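Local structure of quinone oxidoreductase (Thermus thermophilus, 1IZ0) at residues Pro94-Leu99 against Pro263-Glu268; Val109-Ala114 against Leu269-Gly274; Gln132-Ala137 against Ala164-Leu169; Gly170-Ala175 against Lys185-Leu190; Glu283-Ala288 against Gly296-Arg301. The protein binds NADPH and probably catalyses the NADPH-dependent reduction of quinones, as a member of the medium-chain dehydrogenase/reductase family. One frame throughout, in Å; residues are numbered along the deposited sequence.

Interaction 1. Residues Pro94-Leu99 against Pro263-Glu268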
# COMPACT_ATOMS: atom_id res chain seq x y z
N PRO A 94 -10.98 1.14 -13.77
CA PRO A 94 -12.00 0.12 -14.03
C PRO A 94 -11.72 -1.15 -13.25
O PRO A 94 -10.57 -1.58 -13.12
CB PRO A 94 -11.89 -0.11 -15.55
CG PRO A 94 -11.26 1.13 -16.05
CD PRO A 94 -10.24 1.45 -15.00
N LEU A 95 -12.78 -1.77 -12.74
CA LEU A 95 -12.65 -2.99 -11.96
C LEU A 95 -13.29 -4.17 -12.66
O LEU A 95 -14.21 -4.00 -13.47
CB LEU A 95 -13.32 -2.79 -10.59
CG LEU A 95 -12.79 -1.61 -9.77
CD1 LEU A 95 -13.70 -1.36 -8.58
CD2 LEU A 95 -11.38 -1.90 -9.31
N PRO A 96 -12.82 -5.40 -12.37
CA PRO A 96 -13.38 -6.60 -13.00
C PRO A 96 -14.76 -6.83 -12.41
O PRO A 96 -14.98 -6.55 -11.23
CB PRO A 96 -12.41 -7.70 -12.59
CG PRO A 96 -11.15 -6.97 -12.21
CD PRO A 96 -11.66 -5.74 -11.53
N GLU A 97 -15.68 -7.36 -13.21
CA GLU A 97 -17.02 -7.64 -12.73
C GLU A 97 -16.96 -8.57 -11.53
O GLU A 97 -16.18 -9.52 -11.51
CB GLU A 97 -17.84 -8.31 -13.84
CG GLU A 97 -18.12 -7.40 -15.00
CD GLU A 97 -19.05 -6.27 -14.61
OE1 GLU A 97 -18.89 -5.14 -15.13
OE2 GLU A 97 -19.95 -6.52 -13.77
N GLY A 98 -17.78 -8.28 -10.52
CA GLY A 98 -17.81 -9.13 -9.34
C GLY A 98 -16.84 -8.79 -8.22
O GLY A 98 -16.97 -9.32 -7.11
N LEU A 99 -15.85 -7.94 -8.48
CA LEU A 99 -14.90 -7.58 -7.43
C LEU A 99 -15.71 -6.87 -6.35
O LEU A 99 -16.48 -5.95 -6.66
CB LEU A 99 -13.83 -6.61 -7.95
CG LEU A 99 -12.35 -6.95 -7.77
CD1 LEU A 99 -11.54 -5.66 -7.86
CD2 LEU A 99 -12.09 -7.63 -6.43
N PRO A 263 -5.07 -7.15 -15.49
CA PRO A 263 -5.50 -8.46 -16.00
C PRO A 263 -5.40 -9.55 -14.93
O PRO A 263 -5.94 -10.64 -15.09
CB PRO A 263 -4.54 -8.72 -17.16
CG PRO A 263 -4.22 -7.32 -17.65
CD PRO A 263 -4.02 -6.56 -16.35
N ARG A 264 -4.70 -9.25 -13.84
CA ARG A 264 -4.53 -10.24 -12.78
C ARG A 264 -5.41 -10.00 -11.55
O ARG A 264 -5.53 -10.87 -10.69
CB ARG A 264 -3.06 -10.27 -12.34
CG ARG A 264 -2.09 -10.71 -13.41
CD ARG A 264 -0.67 -10.68 -12.86
NE ARG A 264 0.26 -11.42 -13.71
CZ ARG A 264 0.69 -11.01 -14.90
NH1 ARG A 264 0.28 -9.85 -15.40
NH2 ARG A 264 1.53 -11.78 -15.59
N LEU A 265 -6.03 -8.83 -11.48
CA LEU A 265 -6.88 -8.48 -10.35
C LEU A 265 -8.12 -9.35 -10.30
O LEU A 265 -8.91 -9.39 -11.25
CB LEU A 265 -7.32 -7.01 -10.46
CG LEU A 265 -7.38 -6.15 -9.19
CD1 LEU A 265 -8.31 -4.97 -9.47
CD2 LEU A 265 -7.87 -6.95 -8.00
N GLY A 266 -8.30 -10.02 -9.17
CA GLY A 266 -9.46 -10.88 -9.01
C GLY A 266 -9.13 -12.30 -9.40
O GLY A 266 -9.95 -13.20 -9.23
N ARG A 267 -7.92 -12.50 -9.92
CA ARG A 267 -7.48 -13.82 -10.34
C ARG A 267 -6.26 -14.22 -9.53
O ARG A 267 -6.40 -14.69 -8.40
CB ARG A 267 -7.19 -13.81 -11.85
CG ARG A 267 -8.48 -13.72 -12.70
CD ARG A 267 -8.21 -13.53 -14.20
NE ARG A 267 -7.44 -14.64 -14.77
CZ ARG A 267 -7.90 -15.88 -14.90
NH1 ARG A 267 -9.13 -16.19 -14.50
NH2 ARG A 267 -7.12 -16.82 -15.42
N GLU A 268 -5.05 -14.04 -10.05
CA GLU A 268 -3.91 -14.41 -9.22
C GLU A 268 -3.63 -13.32 -8.17
O GLU A 268 -2.97 -13.58 -7.17
CB GLU A 268 -2.66 -14.71 -10.06
CG GLU A 268 -2.47 -13.89 -11.30
CD GLU A 268 -3.24 -14.45 -12.49
OE1 GLU A 268 -4.22 -13.81 -12.91
OE2 GLU A 268 -2.86 -15.54 -12.98
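L265 reaches across to L99, P96 and L95 where two type II beta turns face each other, P96 to L99 on one side and R264 to R267 on the other. Each turn has a glycine, G98 or G266, at its third position with positive phi, and each is closed by one backbone bond, from L99 N to P96 O (3.2 Å) and from R267 N to R264 O (3.0 Å). The contact joins the loop before helix 101-105 to the chain leaving helix 251-261, and illustrates how two turns can meet through apolar side chains.

Most of the work falls to one branch of L265. Its CD1 lies 3.7 Å from L99 CD1 and 4.0 Å from P96 CD, while L95 CD2 closes in at 4.3 Å from the same methyl. The other branch, CD2, also leans on L99 CD1. L265 crosses both L99 and P96 at about a right angle, so it runs across both rather than alongside them. Neither L265 nor L99 is modelled in a staggered first torsion: chi1 is -141° in L265 and -126° in L99, and these rotations bring the two CD1 methyls together. L95 is conventional, with CG anti to its carbonyl carbon (chi1 -56°), and CD2 alone of its branches comes near. A104 of helix 101-105 touches L95 and L99, and F107 and P271 touch L265. The proline ring also meets backbone: P96 CG sits 3.4 Å from L265 O.

Interaction 2. Residues Val109-Ala114 against Leu269-Gly274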
# COMPACT_ATOMS: atom_id res chain seq x y z
N VAL A 109 -3.26 1.52 -3.68
CA VAL A 109 -2.00 1.84 -3.03
C VAL A 109 -1.03 0.68 -2.86
O VAL A 109 0.12 0.76 -3.28
CB VAL A 109 -2.24 2.49 -1.66
CG1 VAL A 109 -0.90 2.76 -0.97
CG2 VAL A 109 -3.02 3.78 -1.85
N SER A 110 -1.49 -0.41 -2.24
CA SER A 110 -0.62 -1.56 -1.98
C SER A 110 -0.00 -2.19 -3.22
O SER A 110 1.22 -2.35 -3.31
CB SER A 110 -1.40 -2.64 -1.21
OG SER A 110 -2.00 -2.10 -0.04
N PHE A 111 -0.84 -2.55 -4.19
CA PHE A 111 -0.33 -3.19 -5.39
C PHE A 111 0.49 -2.30 -6.30
O PHE A 111 1.47 -2.75 -6.90
CB PHE A 111 -1.50 -3.84 -6.15
CG PHE A 111 -2.05 -5.04 -5.44
CD1 PHE A 111 -1.72 -6.32 -5.86
CD2 PHE A 111 -2.81 -4.88 -4.28
CE1 PHE A 111 -2.14 -7.43 -5.13
CE2 PHE A 111 -3.23 -5.98 -3.55
CZ PHE A 111 -2.89 -7.26 -3.97
N LEU A 112 0.11 -1.03 -6.41
CA LEU A 112 0.87 -0.11 -7.23
C LEU A 112 2.23 0.11 -6.58
O LEU A 112 3.26 0.17 -7.25
CB LEU A 112 0.13 1.22 -7.38
CG LEU A 112 -0.95 1.17 -8.47
CD1 LEU A 112 -1.75 2.48 -8.50
CD2 LEU A 112 -0.27 0.93 -9.82
N THR A 113 2.23 0.21 -5.25
CA THR A 113 3.47 0.40 -4.50
C THR A 113 4.41 -0.79 -4.65
O THR A 113 5.61 -0.62 -4.89
CB THR A 113 3.19 0.60 -3.00
OG1 THR A 113 2.52 1.85 -2.79
CG2 THR A 113 4.49 0.57 -2.21
N ALA A 114 3.87 -1.99 -4.51
CA ALA A 114 4.68 -3.20 -4.62
C ALA A 114 5.26 -3.37 -6.02
O ALA A 114 6.45 -3.62 -6.18
CB ALA A 114 3.85 -4.43 -4.25
N LEU A 269 -4.14 -12.12 -8.39
CA LEU A 269 -3.93 -11.05 -7.42
C LEU A 269 -5.22 -10.79 -6.66
O LEU A 269 -6.20 -10.28 -7.22
CB LEU A 269 -3.46 -9.76 -8.11
CG LEU A 269 -2.13 -9.88 -8.87
CD1 LEU A 269 -1.72 -8.53 -9.43
CD2 LEU A 269 -1.05 -10.42 -7.93
N ARG A 270 -5.22 -11.16 -5.38
CA ARG A 270 -6.40 -10.98 -4.55
C ARG A 270 -6.07 -10.16 -3.30
O ARG A 270 -5.54 -10.69 -2.32
CB ARG A 270 -6.98 -12.35 -4.12
CG ARG A 270 -7.36 -13.29 -5.28
CD ARG A 270 -8.46 -12.69 -6.16
NE ARG A 270 -9.68 -12.38 -5.41
CZ ARG A 270 -10.62 -13.28 -5.09
NH1 ARG A 270 -10.49 -14.55 -5.45
NH2 ARG A 270 -11.69 -12.90 -4.40
N PRO A 271 -6.38 -8.86 -3.33
CA PRO A 271 -6.11 -7.96 -2.19
C PRO A 271 -6.69 -8.56 -0.91
O PRO A 271 -7.83 -9.05 -0.91
CB PRO A 271 -6.83 -6.68 -2.59
CG PRO A 271 -6.77 -6.71 -4.10
CD PRO A 271 -7.08 -8.15 -4.41
N VAL A 272 -5.92 -8.51 0.17
CA VAL A 272 -6.37 -9.05 1.45
C VAL A 272 -7.09 -7.99 2.28
O VAL A 272 -6.47 -7.04 2.75
CB VAL A 272 -5.19 -9.61 2.27
CG1 VAL A 272 -5.71 -10.27 3.55
CG2 VAL A 272 -4.40 -10.60 1.45
N VAL A 273 -8.39 -8.17 2.47
CA VAL A 273 -9.17 -7.23 3.27
C VAL A 273 -9.03 -7.62 4.74
O VAL A 273 -9.15 -8.79 5.10
CB VAL A 273 -10.67 -7.28 2.91
CG1 VAL A 273 -11.43 -6.25 3.74
CG2 VAL A 273 -10.87 -7.03 1.41
N GLY A 274 -8.77 -6.64 5.59
CA GLY A 274 -8.64 -6.93 7.01
C GLY A 274 -9.86 -6.44 7.76
O GLY A 274 -10.99 -6.74 7.37
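F111 carries this contact for helix 108-120, setting its ring against L269, R270 and P271 on the chain that runs into strand 273-278. Along the helix, V109 comes first, and its carbonyl O is gripped twice, by T113 N at 2.9 Å and by T113 OG1 at 2.7 Å, from opposite faces of the carbonyl plane. S110 packs on A141 of helix 137-148.

At F111, CG stands anti to the carbonyl carbon (chi1 -70°), which carries the ring outward to the loop before strand 273-278. CE1 lies 4.0 Å from L269 CB, and CD1 is near the CD1 methyl of that leucine, the two side chains running antiparallel where they overlap. On the other rim, CE2 is 3.7 Å from P271 CG, and CZ is 3.7 Å from P271 CA, with the proline crossing the aromatic side chain at about a right angle. L269 CB and P271 CG both approach the ring obliquely. F107 meets it with planes about 30° apart, and A141 and V145 add further cover. Were F111 replaced by alanine, a gap would probably open between L269 and P271, and F107 would lose its ring partner.

Farther on, L112 turns to helix 251-261, and T113 touches F242, an NADPH-binding residue; A114 N continues the helix by bonding to S110 O at 2.9 Å. The one charged residue in the contact, R270, spends its guanidinium on a salt bridge with E103. What remains between the segments is a largely apolar, buried surface, held by shape and exclusion of water and not by directed bonds.

Interaction 3. Residues Gln132-Ala137 against Ala164-Leu169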
# COMPACT_ATOMS: atom_id res chain seq x y z
N GLN A 132 8.81 -7.48 4.23
CA GLN A 132 8.58 -7.32 5.66
C GLN A 132 7.11 -7.05 5.95
O GLN A 132 6.32 -6.86 5.02
CB GLN A 132 9.44 -6.17 6.19
CG GLN A 132 10.93 -6.36 5.94
CD GLN A 132 11.75 -5.17 6.40
OE1 GLN A 132 11.30 -4.03 6.29
NE2 GLN A 132 12.95 -5.43 6.90
N ALA A 133 6.74 -7.06 7.23
CA ALA A 133 5.35 -6.84 7.61
C ALA A 133 4.51 -7.58 6.57
O ALA A 133 3.50 -7.07 6.08
CB ALA A 133 5.03 -5.34 7.60
N ALA A 134 4.95 -8.79 6.26
CA ALA A 134 4.32 -9.63 5.23
C ALA A 134 2.87 -10.04 5.43
O ALA A 134 2.28 -10.66 4.54
CB ALA A 134 5.18 -10.87 5.01
N ALA A 135 2.28 -9.71 6.58
CA ALA A 135 0.88 -10.06 6.82
C ALA A 135 0.02 -8.80 6.77
O ALA A 135 -1.17 -8.84 7.05
CB ALA A 135 0.74 -10.74 8.18
N GLY A 136 0.64 -7.67 6.41
CA GLY A 136 -0.08 -6.42 6.33
C GLY A 136 -0.60 -6.13 4.93
O GLY A 136 -0.50 -6.97 4.03
N ALA A 137 -1.17 -4.94 4.75
CA ALA A 137 -1.72 -4.54 3.47
C ALA A 137 -0.67 -4.57 2.37
O ALA A 137 -0.83 -5.27 1.37
CB ALA A 137 -2.34 -3.15 3.57
N ALA A 164 1.53 -17.60 8.65
CA ALA A 164 0.72 -18.50 7.83
C ALA A 164 0.18 -17.85 6.54
O ALA A 164 0.19 -18.46 5.48
CB ALA A 164 -0.42 -19.05 8.66
N LEU A 165 -0.28 -16.61 6.63
CA LEU A 165 -0.84 -15.91 5.47
C LEU A 165 0.17 -15.70 4.33
O LEU A 165 -0.09 -16.05 3.17
CB LEU A 165 -1.41 -14.56 5.88
CG LEU A 165 -2.84 -14.20 5.46
CD1 LEU A 165 -3.01 -12.67 5.54
CD2 LEU A 165 -3.12 -14.70 4.05
N PRO A 166 1.34 -15.10 4.64
CA PRO A 166 2.35 -14.87 3.60
C PRO A 166 2.79 -16.18 2.95
O PRO A 166 2.99 -16.25 1.74
CB PRO A 166 3.49 -14.22 4.38
CG PRO A 166 2.79 -13.53 5.51
CD PRO A 166 1.76 -14.54 5.93
N LEU A 167 2.94 -17.21 3.77
CA LEU A 167 3.35 -18.53 3.30
C LEU A 167 2.26 -19.03 2.34
O LEU A 167 2.54 -19.55 1.26
CB LEU A 167 3.49 -19.47 4.51
CG LEU A 167 4.56 -20.57 4.60
CD1 LEU A 167 3.89 -21.95 4.59
CD2 LEU A 167 5.57 -20.44 3.47
N ALA A 168 1.00 -18.82 2.72
CA ALA A 168 -0.12 -19.24 1.89
C ALA A 168 -0.16 -18.47 0.57
O ALA A 168 -0.52 -19.02 -0.47
CB ALA A 168 -1.41 -19.06 2.64
N LEU A 169 0.23 -17.19 0.62
CA LEU A 169 0.21 -16.37 -0.58
C LEU A 169 1.28 -16.74 -1.61
O LEU A 169 1.26 -16.23 -2.73
CB LEU A 169 0.34 -14.89 -0.20
CG LEU A 169 -0.93 -14.34 0.46
CD1 LEU A 169 -0.63 -13.04 1.17
CD2 LEU A 169 -2.02 -14.16 -0.61
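A134 receives the ring of P166 in the nucleotide-binding loop of the Rossmann fold, the turn between strand 128-131 and helix 137-148. P166 CG is the contact atom: it lies 3.6 Å from A134 CB and 3.1 Å from A134 O, a tight approach to a carbonyl, while A135 CB stands farther off at 4.4 Å. P166 CB adds a second touch on the A134 methyl at 3.8 Å. Small side chains let the loop backbone come this near the helix; the CA atoms of A134 and P166 are 5.8 Å apart.

One shell out, a type I turn from A133 to G136 shapes the loop, closed by G136 N bonding to A133 O at 2.9 Å. G136 is the N-cap of helix 137-148, and A137, which follows, binds NADPH. P166 sits in the first turn of its own helix, where the missing N-H costs no helical bond. K162 and Y177, two further NADPH-binding residues, flank the loop, the first touching A135 and the second bonding to A133 N through its hydroxyl.

Helix 164-168 is thus laid beside the loop, with A155 of strand 152-157 touching both A134 and P166, and with L165 and L169 reaching helix 137-148.

Interaction 4. Residues Gly170-Ala175 against Lys185-Leu190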
# COMPACT_ATOMS: atom_id res chain seq x y z
N GLY A 170 2.21 -17.61 -1.22
CA GLY A 170 3.25 -18.03 -2.15
C GLY A 170 4.69 -17.87 -1.69
O GLY A 170 5.62 -18.25 -2.42
N ALA A 171 4.92 -17.32 -0.50
CA ALA A 171 6.29 -17.14 -0.02
C ALA A 171 6.99 -18.50 0.08
O ALA A 171 6.38 -19.48 0.50
CB ALA A 171 6.30 -16.45 1.32
N GLU A 172 8.27 -18.54 -0.30
CA GLU A 172 9.07 -19.77 -0.25
C GLU A 172 9.31 -20.14 1.22
O GLU A 172 9.32 -21.32 1.58
CB GLU A 172 10.40 -19.54 -0.99
CG GLU A 172 11.37 -20.72 -1.00
CD GLU A 172 12.54 -20.52 -1.98
OE1 GLU A 172 13.67 -20.93 -1.65
OE2 GLU A 172 12.33 -19.96 -3.08
N GLU A 173 9.50 -19.13 2.05
CA GLU A 173 9.68 -19.33 3.48
C GLU A 173 9.14 -18.09 4.16
O GLU A 173 9.12 -17.02 3.56
CB GLU A 173 11.16 -19.51 3.85
CG GLU A 173 11.77 -20.83 3.40
CD GLU A 173 13.12 -21.10 4.06
OE1 GLU A 173 13.99 -20.20 4.03
OE2 GLU A 173 13.31 -22.20 4.60
N ALA A 174 8.69 -18.25 5.40
CA ALA A 174 8.16 -17.13 6.18
C ALA A 174 8.91 -17.17 7.51
O ALA A 174 9.11 -18.25 8.06
CB ALA A 174 6.66 -17.30 6.41
N ALA A 175 9.33 -16.02 8.02
CA ALA A 175 10.09 -16.02 9.26
C ALA A 175 9.88 -14.79 10.13
O ALA A 175 9.48 -13.73 9.65
CB ALA A 175 11.57 -16.17 8.94
N LYS A 185 21.04 -15.89 5.07
CA LYS A 185 22.29 -16.61 4.85
C LYS A 185 22.00 -17.95 4.17
O LYS A 185 22.71 -18.37 3.25
CB LYS A 185 23.02 -16.82 6.19
N ALA A 186 20.95 -18.63 4.62
CA ALA A 186 20.58 -19.92 4.04
C ALA A 186 20.18 -19.77 2.57
O ALA A 186 20.30 -20.71 1.79
CB ALA A 186 19.45 -20.55 4.84
N TRP A 187 19.70 -18.59 2.21
CA TRP A 187 19.28 -18.31 0.84
C TRP A 187 20.43 -17.83 -0.03
O TRP A 187 20.26 -17.63 -1.24
CB TRP A 187 18.19 -17.24 0.85
CG TRP A 187 16.81 -17.76 1.12
CD1 TRP A 187 16.44 -18.64 2.10
CD2 TRP A 187 15.62 -17.39 0.43
NE1 TRP A 187 15.07 -18.85 2.05
CE2 TRP A 187 14.55 -18.10 1.03
CE3 TRP A 187 15.34 -16.54 -0.65
CZ2 TRP A 187 13.22 -17.97 0.59
CZ3 TRP A 187 14.02 -16.41 -1.09
CH2 TRP A 187 12.98 -17.13 -0.47
N GLY A 188 21.59 -17.64 0.59
CA GLY A 188 22.75 -17.17 -0.14
C GLY A 188 22.68 -15.66 -0.30
O GLY A 188 23.30 -15.09 -1.21
N GLY A 189 21.94 -15.01 0.59
CA GLY A 189 21.79 -13.57 0.51
C GLY A 189 20.64 -13.19 -0.41
O GLY A 189 20.28 -13.94 -1.32
N LEU A 190 20.06 -12.02 -0.18
CA LEU A 190 18.94 -11.57 -0.98
C LEU A 190 19.35 -10.61 -2.09
O LEU A 190 20.35 -9.89 -1.98
CB LEU A 190 17.90 -10.91 -0.08
CG LEU A 190 17.47 -11.80 1.09
CD1 LEU A 190 16.64 -10.99 2.06
CD2 LEU A 190 16.69 -12.99 0.56
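E172 climbs past the CZ2-CH2 edge of the W187 indole and brings its carboxylate over the rim of one face, while E173 meets the same ring at the edge near NE1. Followed outward, E172 begins with CB, 3.6 Å from W187 CH2 and close to CZ2 as well. With CG anti to the backbone N (chi1 179°) and the chain extended beyond it, the side chain rises along that edge: CG is 3.7 Å from W187 CZ2, and CD lies about equally near CZ2 and CH2. At the tip, OE1 rides 3.7 Å above the ring plane, and OE2 is 3.9 Å from W187 CH2. The carboxylate is tilted by only 24° from the indole, so the two flat groups are nearly parallel but offset, with OE1 above the rim. R152 makes a salt bridge to E172 OE1 and a cation-pi contact with W187, joining the pair.

E173 uses its carboxylate differently. W187 NE1 donates to E173 OE1 at 2.6 Å with an N-H...O angle of 161°; the oxygen lies almost in the ring plane, yet the N-H meets the carboxylate from above its plane. E173 OE2 has a salt bridge to R183 of helix 180-186.

The contact joins strand 173-176, the edge strand of the parallel Rossmann sheet, to the close of helix 180-186, where G188 completes a Schellman motif. Chemically, the buried indole has its N-H satisfied by one carboxylate while another lies above the rim of its benzo ring. Such closeness of two acids would probably be costly without R152 and R183, whose positive charges are likely to offset it.

Interaction 5. Residues Glu283-Ala288 against Gly296-Arg301; sequences EAAFRA and GKVVVR
In the beta-alpha-beta unit formed by strand 273-278, helix 282-288 and strand 297-301, the helix packs on the last strand through A285, A288, V298 and V300. The axes of the two short segments run almost antiparallel, at 172°, and approach to 8.4 Å, a spacing suited to alanines on the helix.

V298 straddles the helix surface with its two methyls. Its CG1, anti to the backbone N (chi1 175°), lies 3.5 Å from A285 O and 3.9 Å from A285 CB, whereas CG2 turns to A288 CB at 4.0 Å. One turn of helix separates these two alanines, so the fork of the valine spans them. Two residues along the strand, V300 CG2 reaches A285 CB at 3.8 Å, which places that methyl between the two valines. Trimming V298 to an alanine is likely to leave A288 without its partner on the strand and to open a gap beside A285.

F277 of strand 273-278 touches both A285 and A288, and L37 of strand 27-37 touches A285, V298 and V300. Strand 297-301 therefore lies between a parallel neighbour, 273-278, and an antiparallel one, 27-37, with the helix covering all three.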
# COMPACT_ATOMS: atom_id res chain seq x y z
N GLU A 283 -13.04 6.74 13.46
CA GLU A 283 -11.96 6.89 14.42
C GLU A 283 -11.38 5.53 14.78
O GLU A 283 -10.16 5.36 14.85
CB GLU A 283 -12.45 7.61 15.69
CG GLU A 283 -12.65 9.11 15.48
CD GLU A 283 -11.33 9.88 15.45
OE1 GLU A 283 -10.34 9.37 14.87
OE2 GLU A 283 -11.28 11.00 15.99
N ALA A 284 -12.25 4.55 14.98
CA ALA A 284 -11.82 3.20 15.30
C ALA A 284 -10.93 2.64 14.19
O ALA A 284 -9.88 2.04 14.46
CB ALA A 284 -13.03 2.29 15.51
N ALA A 285 -11.34 2.83 12.93
CA ALA A 285 -10.58 2.34 11.79
C ALA A 285 -9.18 2.93 11.75
O ALA A 285 -8.21 2.24 11.43
CB ALA A 285 -11.31 2.65 10.49
N PHE A 286 -9.06 4.22 12.07
CA PHE A 286 -7.77 4.89 12.09
C PHE A 286 -6.85 4.28 13.15
O PHE A 286 -5.64 4.21 12.96
CB PHE A 286 -7.94 6.39 12.35
CG PHE A 286 -7.98 7.21 11.09
CD1 PHE A 286 -6.80 7.56 10.43
CD2 PHE A 286 -9.19 7.62 10.54
CE1 PHE A 286 -6.82 8.30 9.25
CE2 PHE A 286 -9.23 8.35 9.35
CZ PHE A 286 -8.04 8.70 8.71
N ARG A 287 -7.43 3.87 14.28
CA ARG A 287 -6.64 3.26 15.35
C ARG A 287 -6.18 1.87 14.91
O ARG A 287 -5.10 1.42 15.28
CB ARG A 287 -7.44 3.15 16.65
CG ARG A 287 -7.68 4.49 17.36
CD ARG A 287 -8.34 4.30 18.74
NE ARG A 287 -9.77 4.61 18.74
CZ ARG A 287 -10.73 3.70 18.91
NH1 ARG A 287 -10.42 2.42 19.09
NH2 ARG A 287 -12.00 4.08 18.89
N ALA A 288 -7.01 1.19 14.11
CA ALA A 288 -6.68 -0.13 13.62
C ALA A 288 -5.42 -0.08 12.77
O ALA A 288 -4.72 -1.09 12.62
CB ALA A 288 -7.83 -0.69 12.81
N GLY A 296 -3.85 -7.50 6.81
CA GLY A 296 -4.55 -7.02 5.63
C GLY A 296 -4.86 -5.54 5.70
O GLY A 296 -4.37 -4.82 6.57
N LYS A 297 -5.71 -5.10 4.78
CA LYS A 297 -6.11 -3.70 4.65
C LYS A 297 -7.25 -3.28 5.56
O LYS A 297 -8.24 -4.00 5.69
CB LYS A 297 -6.55 -3.45 3.20
CG LYS A 297 -6.78 -1.99 2.86
CD LYS A 297 -5.46 -1.34 2.47
CE LYS A 297 -5.69 0.01 1.80
NZ LYS A 297 -4.41 0.54 1.27
N VAL A 298 -7.13 -2.09 6.16
CA VAL A 298 -8.19 -1.55 7.00
C VAL A 298 -9.12 -0.84 6.04
O VAL A 298 -8.69 0.04 5.30
CB VAL A 298 -7.67 -0.52 8.03
CG1 VAL A 298 -8.86 0.10 8.77
CG2 VAL A 298 -6.72 -1.18 9.02
N VAL A 299 -10.39 -1.21 6.04
CA VAL A 299 -11.35 -0.62 5.13
C VAL A 299 -12.58 -0.06 5.83
O VAL A 299 -13.11 -0.67 6.75
CB VAL A 299 -11.82 -1.67 4.10
CG1 VAL A 299 -12.94 -1.10 3.22
CG2 VAL A 299 -10.64 -2.12 3.24
N VAL A 300 -13.03 1.10 5.37
CA VAL A 300 -14.24 1.72 5.90
C VAL A 300 -15.31 1.50 4.84
O VAL A 300 -15.13 1.85 3.67
CB VAL A 300 -14.05 3.23 6.16
CG1 VAL A 300 -15.36 3.83 6.66
CG2 VAL A 300 -12.95 3.44 7.21
N ARG A 301 -16.43 0.90 5.24
CA ARG A 301 -17.53 0.60 4.33
C ARG A 301 -18.70 1.54 4.59
O ARG A 301 -19.12 1.70 5.74
CB ARG A 301 -17.98 -0.84 4.57
CG ARG A 301 -18.12 -1.70 3.34
CD ARG A 301 -19.19 -1.20 2.40
NE ARG A 301 -19.53 -2.23 1.42
CZ ARG A 301 -20.38 -2.06 0.42
NH1 ARG A 301 -20.98 -0.89 0.25
NH2 ARG A 301 -20.65 -3.06 -0.41

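Interactions 1 and 2 open first along the chain, and their segments alternate; both enclose interactions 3 and 4, and interaction 5 follows near the C-terminus. Interactions 3 and 4 belong to the Rossmann domain and sit about 14 Å apart between centres, joined where helix 164-168 runs into strand 173-176. Interaction 5 lies about 31 Å from interaction 4 between centres, on the sheet that includes strands 27-37 and 273-278. Interaction 2, centred about 12 Å from interaction 1 and about 11 Å from interaction 3, lies between them, and its V272 and G274 bond to K297 of interaction 5. With G296 bonded to A135, these contacts knit the nucleotide-binding loop to the neighbouring sheet beside the NADPH site.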